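Side-chain contact in Lmo2241 protein (Listeria monocytogenes, PDB 4HAM), which probably binds DNA through a GntR-type winged helix-turn-helix domain and so regulates transcription: residues I23-Q26 / V27-V31. Sequence-based numbering, arbitrary orientation. Where two conformers were deposited one is given.
Sequences IKEQ and VVKGV
E25 and K29, one helical turn apart, join in a salt bridge along the flank of helix 15-29. NZ of K29 stands 2.8 Å from E25 OE2 and reaches it from above the carboxylate, 40° out of its plane. E25 gets there fully extended, with CG opposite the backbone N, while K29 runs out straight and then turns at its last torsion (chi4 -54°), bringing NZ within reach. K29 CG lies 3.3 Å from E25 O, the same carbonyl that accepts the K29 backbone N-H at 2.9 Å. The ammonium also bonds the carbonyl O of I126, tying the helix to the end of helix 112-127.

Directly after K29 the helix ends in a Schellman motif. G30 takes a positive phi of 84°, a conformation that favours glycine; its N bonds V27 O at 3.0 Å, and V31 N returns to Q26 O in a weak bond of 3.0 Å. CB of V31 lies 4.3 Å from CB of Q26, whose side chain runs out extended and gives NE2 to A3 O, evidently left over from the expression tag.

Helix 15-29 opens the winged helix-turn-helix domain. V28 packs on I126 of its own chain and V106 of the second subunit; K24 NZ bonds Q65 OE1 of its own chain and salt-bridges D104 of the second subunit. The helix's C-terminal part thus meets both helix 112-127 and the partner chain.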
loop_
_atom_site.group_PDB
_atom_site.type_symbol
_atom_site.label_atom_id
_atom_site.label_comp_id
_atom_site.label_asym_id
_atom_site.label_seq_id
_atom_site.Cartn_x
_atom_site.Cartn_y
_atom_site.Cartn_z
ATOM N N ILE A 23 12.049 -12.305 0.390
ATOM C CA ILE A 23 13.128 -12.519 -0.566
ATOM C C ILE A 23 13.646 -11.185 -1.099
ATOM O O ILE A 23 14.858 -10.960 -1.155
ATOM C CB ILE A 23 12.701 -13.431 -1.721
ATOM C CG1 ILE A 23 12.413 -14.837 -1.207
ATOM C CG2 ILE A 23 13.795 -13.470 -2.803
ATOM C CD1 ILE A 23 13.572 -15.441 -0.490
ATOM N N LYS A 24 12.723 -10.304 -1.476
ATOM C CA LYS A 24 13.079 -8.964 -1.939
ATOM C C LYS A 24 13.904 -8.198 -0.891
ATOM O O LYS A 24 14.928 -7.585 -1.210
ATOM C CB LYS A 24 11.802 -8.181 -2.275
ATOM C CG LYS A 24 12.047 -6.850 -2.958
ATOM C CD LYS A 24 10.755 -6.061 -3.202
ATOM C CE LYS A 24 9.843 -6.734 -4.224
ATOM N NZ LYS A 24 8.649 -5.897 -4.573
ATOM N N GLU A 25 13.445 -8.236 0.357
ATOM C CA GLU A 25 14.126 -7.557 1.467
ATOM C C GLU A 25 15.523 -8.128 1.700
ATOM O O GLU A 25 16.467 -7.397 1.993
ATOM C CB GLU A 25 13.295 -7.673 2.761
ATOM C CG GLU A 25 13.766 -6.729 3.873
ATOM C CD GLU A 25 13.048 -6.974 5.195
ATOM O OE1 GLU A 25 12.086 -7.776 5.221
ATOM O OE2 GLU A 25 13.440 -6.353 6.199
ATOM N N GLN A 26 15.658 -9.439 1.575
ATOM C CA GLN A 26 16.976 -10.062 1.730
ATOM C C GLN A 26 17.939 -9.654 0.621
ATOM O O GLN A 26 19.143 -9.535 0.851
ATOM C CB GLN A 26 16.857 -11.575 1.797
ATOM C CG GLN A 26 16.310 -12.057 3.118
ATOM C CD GLN A 26 16.226 -13.548 3.184
ATOM O OE1 GLN A 26 16.732 -14.251 2.305
ATOM N NE2 GLN A 26 15.578 -14.052 4.222
ATOM N N VAL A 27 17.413 -9.441 -0.582
ATOM C CA VAL A 27 18.229 -8.893 -1.651
ATOM C C VAL A 27 18.646 -7.476 -1.290
ATOM O O VAL A 27 19.824 -7.128 -1.406
ATOM C CB VAL A 27 17.508 -8.910 -3.025
ATOM C CG1 VAL A 27 18.314 -8.148 -4.062
ATOM C CG2 VAL A 27 17.258 -10.335 -3.473
ATOM N N VAL A 28 17.698 -6.663 -0.827
ATOM C CA VAL A 28 18.031 -5.300 -0.407
ATOM C C VAL A 28 19.122 -5.274 0.667
ATOM O O VAL A 28 20.029 -4.450 0.613
ATOM C CB VAL A 28 16.786 -4.529 0.082
ATOM C CG1 VAL A 28 17.194 -3.242 0.792
ATOM C CG2 VAL A 28 15.856 -4.237 -1.100
ATOM N N LYS A 29 19.035 -6.189 1.630
ATOM C CA LYS A 29 20.022 -6.290 2.702
ATOM C C LYS A 29 21.392 -6.763 2.248
ATOM O O LYS A 29 22.368 -6.610 2.978
ATOM C CB LYS A 29 19.556 -7.270 3.782
ATOM C CG LYS A 29 18.380 -6.793 4.614
ATOM C CD LYS A 29 18.005 -7.848 5.646
ATOM C CE LYS A 29 16.552 -7.694 6.097
ATOM N NZ LYS A 29 16.262 -6.316 6.579
ATOM N N GLY A 30 21.462 -7.380 1.073
ATOM C CA GLY A 30 22.716 -7.984 0.639
ATOM C C GLY A 30 22.916 -9.385 1.197
ATOM O O GLY A 30 23.958 -10.007 0.987
ATOM N N VAL A 31 21.907 -9.900 1.895
ATOM C CA VAL A 31 21.963 -11.263 2.396
ATOM C C VAL A 31 21.889 -12.203 1.210
ATOM O O VAL A 31 22.544 -13.249 1.197
ATOM C CB VAL A 31 20.819 -11.563 3.390
ATOM C CG1 VAL A 31 20.654 -13.062 3.594
ATOM C CG2 VAL A 31 21.083 -10.848 4.713
#